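Glycosyl hydrolase, family 8 (Clostridium perfringens, PDB 3REN) acts as an alpha-amylase built on an (alpha/alpha)6-barrel, and so probably hydrolyses alpha-linked glucose polymers such as starch. Local coordinates at residues F27-E31 with K32-K36; L61-S64 with E65-M69; A112-D115 with E116-I120; L174-P177 with T178-L181. All blocks are in the same frame, centred on the assembly; numbering follows the deposited sequence.

Contact 1. Residues F27-E31 with K32-K36. With MG (magnesium ion), chain D; EDO (1,2-ethanediol), chain I; EDO (1,2-ethanediol), chain G.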
loop_
_atom_site.group_PDB
_atom_site.type_symbol
_atom_site.label_atom_id
_atom_site.label_comp_id
_atom_site.label_asym_id
_atom_site.label_seq_id
_atom_site.Cartn_x
_atom_site.Cartn_y
_atom_site.Cartn_z
ATOM N N PHE A 27 -13.057 -10.395 2.417
ATOM C CA PHE A 27 -12.375 -10.856 3.647
ATOM C C PHE A 27 -12.441 -12.384 3.766
ATOM O O PHE A 27 -11.423 -13.046 4.089
ATOM C CB PHE A 27 -12.989 -10.222 4.901
ATOM C CG PHE A 27 -12.287 -10.642 6.162
ATOM C CD1 PHE A 27 -11.152 -9.946 6.594
ATOM C CD2 PHE A 27 -12.717 -11.754 6.878
ATOM C CE1 PHE A 27 -10.454 -10.354 7.735
ATOM C CE2 PHE A 27 -12.024 -12.171 8.013
ATOM C CZ PHE A 27 -10.892 -11.459 8.447
ATOM N N ASP A 28 -13.615 -12.943 3.471
ATOM C CA ASP A 28 -13.798 -14.416 3.495
ATOM C C ASP A 28 -12.841 -15.114 2.526
ATOM O O ASP A 28 -12.290 -16.165 2.842
ATOM C CB ASP A 28 -15.228 -14.847 3.137
ATOM C CG ASP A 28 -16.247 -14.641 4.297
ATOM O OD1 ASP A 28 -15.857 -14.280 5.445
ATOM O OD2 ASP A 28 -17.472 -14.799 4.016
ATOM N N PHE A 29 -12.689 -14.572 1.331
ATOM C CA PHE A 29 -11.735 -15.146 0.357
ATOM C C PHE A 29 -10.300 -15.066 0.888
ATOM O O PHE A 29 -9.551 -16.052 0.803
ATOM C CB PHE A 29 -11.814 -14.406 -0.987
ATOM C CG PHE A 29 -10.725 -14.785 -1.939
ATOM C CD1 PHE A 29 -10.706 -16.064 -2.505
ATOM C CD2 PHE A 29 -9.732 -13.867 -2.271
ATOM C CE1 PHE A 29 -9.687 -16.445 -3.378
ATOM C CE2 PHE A 29 -8.711 -14.234 -3.162
ATOM C CZ PHE A 29 -8.674 -15.540 -3.695
ATOM N N ILE A 30 -9.919 -13.899 1.404
ATOM C CA ILE A 30 -8.551 -13.711 1.916
ATOM C C ILE A 30 -8.306 -14.619 3.119
ATOM O O ILE A 30 -7.294 -15.301 3.192
ATOM C CB ILE A 30 -8.218 -12.222 2.314
ATOM C CG1 ILE A 30 -8.148 -11.297 1.089
ATOM C CG2 ILE A 30 -6.878 -12.140 3.071
ATOM C CD1 ILE A 30 -8.470 -9.827 1.423
ATOM N N GLU A 31 -9.268 -14.701 4.029
ATOM C CA GLU A 31 -9.093 -15.571 5.186
ATOM C C GLU A 31 -9.117 -17.068 4.876
ATOM O O GLU A 31 -8.248 -17.813 5.340
ATOM C CB GLU A 31 -10.128 -15.238 6.263
ATOM C CG GLU A 31 -10.022 -16.112 7.498
ATOM C CD GLU A 31 -11.215 -15.942 8.424
ATOM O OE1 GLU A 31 -12.346 -15.709 7.937
ATOM O OE2 GLU A 31 -11.003 -16.030 9.639
ATOM N N LYS A 32 -10.093 -17.538 4.119
ATOM C CA LYS A 32 -10.204 -18.973 3.850
ATOM C C LYS A 32 -9.342 -19.473 2.680
ATOM O O LYS A 32 -8.867 -20.649 2.684
ATOM C CB LYS A 32 -11.672 -19.320 3.596
ATOM C CG LYS A 32 -12.545 -18.903 4.770
ATOM C CD LYS A 32 -14.030 -18.953 4.367
ATOM C CE LYS A 32 -14.886 -18.508 5.520
ATOM N NZ LYS A 32 -16.294 -18.774 5.124
ATOM N N ASP A 33 -9.102 -18.600 1.696
ATOM C CA ASP A 33 -8.437 -19.045 0.462
ATOM C C ASP A 33 -7.061 -18.516 0.188
ATOM O O ASP A 33 -6.357 -19.058 -0.680
ATOM C CB ASP A 33 -9.350 -18.787 -0.704
ATOM C CG ASP A 33 -10.699 -19.499 -0.523
ATOM O OD1 ASP A 33 -10.719 -20.757 -0.400
ATOM O OD2 ASP A 33 -11.719 -18.793 -0.469
ATOM N N LEU A 34 -6.649 -17.495 0.931
ATOM C CA LEU A 34 -5.349 -16.911 0.725
ATOM C C LEU A 34 -4.494 -16.796 1.995
ATOM O O LEU A 34 -3.556 -16.014 2.007
ATOM C CB LEU A 34 -5.525 -15.506 0.148
ATOM C CG LEU A 34 -5.384 -15.168 -1.335
ATOM C CD1 LEU A 34 -5.226 -13.609 -1.437
ATOM C CD2 LEU A 34 -4.251 -15.839 -2.040
ATOM N N SER A 35 -4.781 -17.605 3.024
ATOM C CA SER A 35 -4.195 -17.446 4.346
ATOM C C SER A 35 -4.008 -18.818 4.960
ATOM O O SER A 35 -4.751 -19.773 4.634
ATOM C CB SER A 35 -5.173 -16.697 5.294
ATOM O OG SER A 35 -5.180 -15.293 5.091
ATOM N N LYS A 36 -3.055 -18.914 5.887
ATOM C CA LYS A 36 -2.960 -20.091 6.706
ATOM C C LYS A 36 -2.871 -19.629 8.146
ATOM O O LYS A 36 -2.054 -18.776 8.493
ATOM C CB LYS A 36 -1.756 -20.932 6.319
ATOM C CG LYS A 36 -1.716 -22.285 7.031
ATOM C CD LYS A 36 -0.508 -23.054 6.574
ATOM C CE LYS A 36 -0.689 -24.532 6.828
ATOM N NZ LYS A 36 0.649 -25.165 6.738
HETATM MG MG MG D . -13.606 -19.173 -0.795
HETATM C C1 EDO I . -7.399 -13.676 8.527
HETATM O O1 EDO I . -6.624 -13.148 9.608
HETATM C C2 EDO I . -6.913 -13.066 7.216
HETATM O O2 EDO I . -5.649 -13.637 6.899
HETATM C C1 EDO G . -6.083 -24.335 5.013
HETATM O O1 EDO G . -5.294 -23.347 5.693
HETATM C C2 EDO G . -7.260 -23.655 4.320
HETATM O O2 EDO G . -7.962 -22.799 5.234
HETATM O O HOH W 1 -13.157 -20.854 -1.964
HETATM O O HOH W 2 -13.774 -17.959 -2.496
HETATM O O HOH W 3 -14.043 -20.221 0.946
HETATM O O HOH W 4 -14.270 -17.758 0.408
HETATM O O HOH W 5 -15.614 -19.411 -1.129
#
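Asp33, one helical turn beyond Phe29, lays its CB 3.5 Å from CD1 of the Phe29 ring. The same Asp33 CB comes 3.1 Å from Phe29 O. CG lies beside the backbone N, chi1 -58°, which carries the carboxylate out past the ring; ring and carboxylate planes are turned 37° apart. At the tip, Asp33 OD2 binds a magnesium ion at 1.9 Å. Five waters complete the shell of six, in which Asp33 OD2 is the single protein atom, and the ion rests at the helix end as a hydrated cation. Farther round the ring, Phe29 CE2 is 3.9 Å from Leu34 CG, while Leu321 and Val333 pack on the ring from nearby loops.

The setting is the C-terminal end of helix 21-33 in the (alpha/alpha)6-barrel, where the chain passes into strand 35-36. Leu34 is the first residue to leave helical geometry, yet its N still bonds to Ile30 O at 3.2 Å, from above the carbonyl plane. Ser35 OG reaches toward the same acceptor: it lies 2.8 Å from Ile30 O and also close to a hydroxyl of a bound 1,2-ethanediol, so where its proton goes is not settled. On the solvent side, Lys32 runs extended past Asp28, with CB 3.3 Å from Asp28 O. Its NZ stops 4.3 Å from Asp28 OD2, longer than a salt bridge; that carboxylate is paired instead with Lys24.

Contact 2. Residues L61-S64 with E65-M69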
loop_
_atom_site.group_PDB
_atom_site.type_symbol
_atom_site.label_atom_id
_atom_site.label_comp_id
_atom_site.label_asym_id
_atom_site.label_seq_id
_atom_site.Cartn_x
_atom_site.Cartn_y
_atom_site.Cartn_z
ATOM N N LEU A 61 4.440 -11.939 2.703
ATOM C CA LEU A 61 5.107 -10.634 2.683
ATOM C C LEU A 61 4.740 -9.786 3.923
ATOM O O LEU A 61 3.564 -9.801 4.367
ATOM C CB LEU A 61 4.663 -9.896 1.432
ATOM C CG LEU A 61 5.146 -10.480 0.100
ATOM C CD1 LEU A 61 4.459 -9.796 -1.099
ATOM C CD2 LEU A 61 6.677 -10.363 -0.029
ATOM N N SER A 62 5.694 -9.020 4.469
ATOM C CA SER A 62 5.304 -8.098 5.543
ATOM C C SER A 62 4.469 -6.962 4.976
ATOM O O SER A 62 3.761 -6.251 5.730
ATOM C CB SER A 62 6.517 -7.536 6.280
ATOM O OG SER A 62 7.415 -6.898 5.352
ATOM N N GLU A 63 4.570 -6.778 3.654
ATOM C CA GLU A 63 3.625 -5.924 2.927
ATOM C C GLU A 63 2.179 -6.369 3.211
ATOM O O GLU A 63 1.356 -5.534 3.585
ATOM C CB GLU A 63 3.901 -5.926 1.410
ATOM C CG GLU A 63 2.852 -5.198 0.512
ATOM C CD GLU A 63 3.163 -5.442 -0.985
ATOM O OE1 GLU A 63 2.728 -6.502 -1.537
ATOM O OE2 GLU A 63 3.900 -4.605 -1.583
ATOM N N SER A 64 1.894 -7.652 2.974
ATOM C CA SER A 64 0.555 -8.224 3.172
ATOM C C SER A 64 0.113 -8.079 4.617
ATOM O O SER A 64 -1.009 -7.630 4.908
ATOM C CB SER A 64 0.550 -9.714 2.810
ATOM O OG SER A 64 0.977 -9.875 1.472
ATOM N N GLU A 65 1.014 -8.443 5.540
ATOM C CA GLU A 65 0.717 -8.334 6.957
ATOM C C GLU A 65 0.405 -6.906 7.415
ATOM O O GLU A 65 -0.528 -6.710 8.187
ATOM C CB GLU A 65 1.855 -8.931 7.793
ATOM C CG GLU A 65 1.981 -10.424 7.554
ATOM C CD GLU A 65 0.657 -11.182 7.837
ATOM O OE1 GLU A 65 0.011 -10.895 8.866
ATOM O OE2 GLU A 65 0.261 -12.047 7.040
ATOM N N GLY A 66 1.203 -5.936 6.950
ATOM C CA GLY A 66 1.004 -4.525 7.260
ATOM C C GLY A 66 -0.338 -4.039 6.762
ATOM O O GLY A 66 -1.017 -3.303 7.460
ATOM N N LEU A 67 -0.725 -4.444 5.554
ATOM C CA LEU A 67 -2.039 -4.091 5.009
ATOM C C LEU A 67 -3.183 -4.608 5.875
ATOM O O LEU A 67 -4.140 -3.897 6.142
ATOM C CB LEU A 67 -2.186 -4.551 3.536
ATOM C CG LEU A 67 -1.334 -3.742 2.511
ATOM C CD1 LEU A 67 -1.270 -4.417 1.094
ATOM C CD2 LEU A 67 -1.846 -2.307 2.400
HETATM N N MSE A 68 -3.069 -5.855 6.321
HETATM C CA MSE A 68 -4.115 -6.495 7.107
HETATM C C MSE A 68 -4.206 -5.842 8.503
HETATM O O MSE A 68 -5.294 -5.674 9.030
HETATM C CB MSE A 68 -3.872 -8.019 7.192
HETATM C CG MSE A 68 -4.939 -8.789 7.999
HETATM SE SE MSE A 68 -6.808 -8.451 7.408
HETATM C CE MSE A 68 -6.919 -9.682 5.917
HETATM N N MSE A 69 -3.062 -5.485 9.080
HETATM C CA MSE A 69 -3.034 -4.669 10.298
HETATM C C MSE A 69 -3.720 -3.325 10.139
HETATM O O MSE A 69 -4.458 -2.913 11.031
HETATM C CB MSE A 69 -1.597 -4.457 10.777
HETATM C CG MSE A 69 -0.965 -5.778 11.364
HETATM SE SE MSE A 69 1.016 -5.624 11.583
HETATM C CE MSE A 69 1.084 -4.350 13.029
#
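Glu65 carries its flat carboxylate out past the carbonyl of Leu61, with Glu65 CG 3.6 Å from Leu61 O. With chi2 at -56° the chain kinks beyond CG, and the carboxylate turns away from its own helix. Both of its oxygens are held there: OE1 is hydrogen-bonded to His84 ND1 and OE2 to Ile41 N.

The backbone beneath follows the regular pattern of a helix start. Glu65 N lies 3.1 Å from Leu61 O, and one residue on, Gly66 N takes Ser62 O at 2.9 Å. These bonds, continued by Leu67 N to Glu63 O and by selenomethionine Met68 N to Ser64 O, form the first turns of helix 62-74, with Leu61 at the N-cap position. Aliphatic carbons pack against the same carbonyl oxygens. Leu67 bends back over the preceding turn, bringing its CG within 3.4 Å of Glu63 O, and Leu67 CD1 lies 4.2 Å from Glu63 CG.

With each oxygen held by a different partner, the buried Glu65 carboxylate is fixed in rotation as well as in position, and it ties the start of this barrel helix to helix 78-89 and to strand 40-41.

Contact 3. Residues A112-D115 with E116-I120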
loop_
_atom_site.group_PDB
_atom_site.type_symbol
_atom_site.label_atom_id
_atom_site.label_comp_id
_atom_site.label_asym_id
_atom_site.label_seq_id
_atom_site.Cartn_x
_atom_site.Cartn_y
_atom_site.Cartn_z
ATOM N N ALA A 112 12.299 -3.521 3.043
ATOM C CA ALA A 112 11.932 -2.365 2.202
ATOM C C ALA A 112 11.320 -1.299 3.123
ATOM O O ALA A 112 10.401 -1.601 3.864
ATOM C CB ALA A 112 10.889 -2.802 1.162
ATOM N N THR A 113 11.800 -0.059 3.050
ATOM C CA THR A 113 11.339 1.042 3.887
ATOM C C THR A 113 9.808 1.196 3.914
ATOM O O THR A 113 9.203 1.469 4.971
ATOM C CB THR A 113 12.051 2.317 3.442
ATOM O OG1 THR A 113 13.439 2.216 3.794
ATOM C CG2 THR A 113 11.482 3.579 4.091
ATOM N N ILE A 114 9.172 1.005 2.756
ATOM C CA ILE A 114 7.730 1.196 2.686
ATOM C C ILE A 114 7.003 0.200 3.590
ATOM O O ILE A 114 6.014 0.565 4.221
ATOM C CB ILE A 114 7.220 1.113 1.210
ATOM C CG1 ILE A 114 5.736 1.521 1.126
ATOM C CG2 ILE A 114 7.490 -0.307 0.643
ATOM C CD1 ILE A 114 5.075 1.486 -0.308
ATOM N N ASP A 115 7.477 -1.051 3.662
ATOM C CA ASP A 115 6.837 -2.021 4.539
ATOM C C ASP A 115 7.028 -1.650 6.021
ATOM O O ASP A 115 6.111 -1.862 6.834
ATOM C CB ASP A 115 7.382 -3.438 4.370
ATOM C CG ASP A 115 7.268 -3.971 2.973
ATOM O OD1 ASP A 115 6.318 -3.619 2.241
ATOM O OD2 ASP A 115 8.137 -4.805 2.631
ATOM N N GLU A 116 8.212 -1.147 6.369
ATOM C CA GLU A 116 8.507 -0.755 7.745
ATOM C C GLU A 116 7.585 0.385 8.130
ATOM O O GLU A 116 6.979 0.359 9.187
ATOM C CB GLU A 116 9.971 -0.298 7.915
ATOM C CG GLU A 116 10.996 -1.224 7.261
ATOM C CD GLU A 116 10.890 -2.621 7.843
ATOM O OE1 GLU A 116 10.604 -2.717 9.068
ATOM O OE2 GLU A 116 11.086 -3.606 7.103
ATOM N N LEU A 117 7.464 1.380 7.246
ATOM C CA LEU A 117 6.665 2.548 7.560
ATOM C C LEU A 117 5.161 2.193 7.632
ATOM O O LEU A 117 4.456 2.792 8.418
ATOM C CB LEU A 117 6.913 3.690 6.560
ATOM C CG LEU A 117 8.281 4.388 6.685
ATOM C CD1 LEU A 117 8.589 5.236 5.443
ATOM C CD2 LEU A 117 8.318 5.245 7.914
ATOM N N ARG A 118 4.685 1.255 6.795
ATOM C CA ARG A 118 3.287 0.830 6.840
ATOM C C ARG A 118 2.944 0.173 8.185
ATOM O O ARG A 118 1.844 0.367 8.719
ATOM C CB ARG A 118 2.976 -0.159 5.733
ATOM C CG ARG A 118 1.486 -0.456 5.563
ATOM C CD ARG A 118 1.216 -1.523 4.514
ATOM N NE ARG A 118 1.569 -1.114 3.140
ATOM C CZ ARG A 118 2.668 -1.492 2.484
ATOM N NH1 ARG A 118 3.593 -2.257 3.057
ATOM N NH2 ARG A 118 2.861 -1.081 1.235
ATOM N N ILE A 119 3.864 -0.633 8.695
ATOM C CA ILE A 119 3.736 -1.290 9.995
ATOM C C ILE A 119 3.819 -0.316 11.174
ATOM O O ILE A 119 3.039 -0.417 12.131
ATOM C CB ILE A 119 4.745 -2.464 10.088
ATOM C CG1 ILE A 119 4.223 -3.584 9.168
ATOM C CG2 ILE A 119 4.854 -2.999 11.583
ATOM C CD1 ILE A 119 5.169 -4.713 8.850
ATOM N N ILE A 120 4.732 0.648 11.099
ATOM C CA ILE A 120 4.802 1.690 12.094
ATOM C C ILE A 120 3.471 2.436 12.134
ATOM O O ILE A 120 2.964 2.697 13.208
ATOM C CB ILE A 120 5.969 2.655 11.824
ATOM C CG1 ILE A 120 7.289 2.006 12.226
ATOM C CG2 ILE A 120 5.785 3.966 12.616
ATOM C CD1 ILE A 120 8.476 2.397 11.277
HETATM O O HOH W 6 10.293 -5.018 4.331
HETATM O O HOH W 7 3.989 -3.662 5.746
HETATM O O HOH W 8 4.709 -2.472 -0.150
#
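Arg118 folds its guanidinium back over the preceding turn, so that Ile114 O lies beneath one face and NH2 rests 3.7 Å from Ile114 CD1. The site is the N-terminal end of helix 113-130 of the (alpha/alpha)6-barrel, Ala112 taking the N-cap position. CG stands opposite the backbone N across the CA–CB bond, chi1 -170°, and a bend at chi3 then swings the planar head toward Asp115, whose side chain runs alongside.

The resulting salt bridge has Arg118 NH1 3.2 Å from Asp115 OD1. The oxygen lies almost exactly in the guanidinium plane but is approached on its anti side, and the two planes are 40° apart; one N-H is used rather than a two-pronged pairing. Water supplements it twice: one molecule links NH2 to Asp115 OD1, another links NH1 to Asp115 O. The guanidinium's orientation is thereby set from several directions.

Another side of the same helix carries Thr113 and Leu117, side by side, with methyl CG2 of Thr113 3.6 Å from Leu117 CD1. Thr113 OG1 turns instead to Val157 O, and Glu116 OE1 accepts from Ile98 N. At the helix start, a further water accepts from Ala112 N at 2.8 Å.

Contact 4. Residues L174-P177 with T178-L181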
loop_
_atom_site.group_PDB
_atom_site.type_symbol
_atom_site.label_atom_id
_atom_site.label_comp_id
_atom_site.label_asym_id
_atom_site.label_seq_id
_atom_site.Cartn_x
_atom_site.Cartn_y
_atom_site.Cartn_z
ATOM N N LEU A 174 7.787 7.229 0.483
ATOM C CA LEU A 174 7.844 8.380 1.400
ATOM C C LEU A 174 6.483 8.607 2.052
ATOM O O LEU A 174 5.677 9.457 1.601
ATOM C CB LEU A 174 8.368 9.643 0.701
ATOM C CG LEU A 174 9.772 9.442 0.124
ATOM C CD1 LEU A 174 10.075 10.597 -0.785
ATOM C CD2 LEU A 174 10.823 9.291 1.231
ATOM N N ASP A 175 6.242 7.812 3.110
ATOM C CA ASP A 175 4.965 7.728 3.798
ATOM C C ASP A 175 4.843 8.929 4.746
ATOM O O ASP A 175 5.070 8.823 5.943
ATOM C CB ASP A 175 4.977 6.424 4.587
ATOM C CG ASP A 175 3.629 6.028 5.142
ATOM O OD1 ASP A 175 2.730 6.882 5.299
ATOM O OD2 ASP A 175 3.481 4.816 5.457
ATOM N N LEU A 176 4.417 10.029 4.196
ATOM C CA LEU A 176 4.297 11.253 4.920
ATOM C C LEU A 176 3.410 11.122 6.159
ATOM O O LEU A 176 3.769 11.645 7.151
ATOM C CB LEU A 176 3.736 12.356 4.031
ATOM C CG LEU A 176 4.690 13.264 3.274
ATOM C CD1 LEU A 176 6.014 12.766 3.094
ATOM C CD2 LEU A 176 4.176 14.128 2.171
ATOM N N PRO A 177 2.286 10.423 6.090
ATOM C CA PRO A 177 1.434 10.314 7.280
ATOM C C PRO A 177 2.143 9.628 8.442
ATOM O O PRO A 177 1.993 10.069 9.576
ATOM C CB PRO A 177 0.225 9.466 6.804
ATOM C CG PRO A 177 0.205 9.730 5.335
ATOM C CD PRO A 177 1.654 9.791 4.926
ATOM N N THR A 178 2.898 8.572 8.165
ATOM C CA THR A 178 3.646 7.890 9.209
ATOM C C THR A 178 4.715 8.846 9.779
ATOM O O THR A 178 4.898 8.926 10.993
ATOM C CB THR A 178 4.292 6.609 8.648
ATOM O OG1 THR A 178 3.270 5.749 8.097
ATOM C CG2 THR A 178 5.048 5.874 9.735
HETATM N N MSE A 179 5.413 9.581 8.915
HETATM C CA MSE A 179 6.463 10.499 9.387
HETATM C C MSE A 179 5.881 11.627 10.258
HETATM O O MSE A 179 6.517 12.082 11.206
HETATM C CB MSE A 179 7.304 11.075 8.233
HETATM C CG MSE A 179 8.135 10.017 7.524
HETATM SE SE MSE A 179 8.700 10.755 5.816
HETATM C CE MSE A 179 9.575 9.230 5.003
ATOM N N LYS A 180 4.700 12.101 9.894
ATOM C CA LYS A 180 3.958 13.055 10.694
ATOM C C LYS A 180 3.615 12.438 12.054
ATOM O O LYS A 180 3.937 13.014 13.087
ATOM C CB LYS A 180 2.667 13.424 9.989
ATOM C CG LYS A 180 1.805 14.438 10.764
ATOM C CD LYS A 180 0.932 15.197 9.813
ATOM C CE LYS A 180 0.108 16.209 10.580
ATOM N NZ LYS A 180 -0.578 17.067 9.608
ATOM N N LEU A 181 3.062 11.255 12.084
ATOM C CA LEU A 181 2.785 10.657 13.362
ATOM C C LEU A 181 4.073 10.511 14.190
ATOM O O LEU A 181 4.096 10.863 15.336
ATOM C CB LEU A 181 2.194 9.301 13.165
ATOM C CG LEU A 181 0.707 9.154 13.056
ATOM C CD1 LEU A 181 -0.094 10.341 13.265
ATOM C CD2 LEU A 181 0.202 8.239 12.086
#
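Asp175 and Thr178 meet at the beginning of helix 176-185, where Asp175 caps a helix of the (alpha/alpha)6-barrel. Its chi1 of -168° swings the carboxylate forward over the first turn, and there Asp175 OD1 accepts weakly from Thr178 N at 3.3 Å. The backbone O of Asp175 takes Met179 N at 3.1 Å, so side chain and main chain together receive N-H groups of the opening turn. Asp175 is also the centre of an inverse gamma turn, closed by a weak bond from Leu176 N to Leu174 O. Pro177 fits easily here, since a first-turn residue needs no N-H for helical bonding.

Thr178 places OG1 beside its backbone N, chi1 -58°, which faces the hydroxyl to the carboxylate: Thr178 OG1 is 2.8 Å from Asp175 OD2. The hydroxyl's hydrogen bond is to Leu117 O, joining this helix start to helix 113-130.

Selenomethionine Met179 lies extended beyond CG and runs back past Asp175 to Leu174, with Met179 CG 3.6 Å from Asp175 O and its terminal CE 4.0 Å from Leu174 CD2. Lys180 is extended too but leads outward, and its NZ bonds to Ala244 O. Near its root, Lys180 CB packs 3.4 Å from Pro177 O.

In the fold
The four contacts contrast the two ends of barrel helices. Contacts 2, 3 and 4 all lie at N-terminal ends and are largely buried; contact 1 lies at a C-terminal end, partly exposed, its centre about 19 Å from the centre of the chain, where a hydrated magnesium ion and an exposed lysine are found. Contacts 2 and 3 adjoin, Glu63 CB lying 3.4 Å from Asp115 OD1, and contact 3 adjoins contact 4, Ile120 CG2 packing 3.5 Å from Thr178 CG2. Contact 1 reaches this series through Ile30 and Phe27 on Met68. Polar side chains differ accordingly: intrahelical salt bridge in contact 3, side-chain cap in contact 4, carboxylate bonds to neighbouring elements in contact 2.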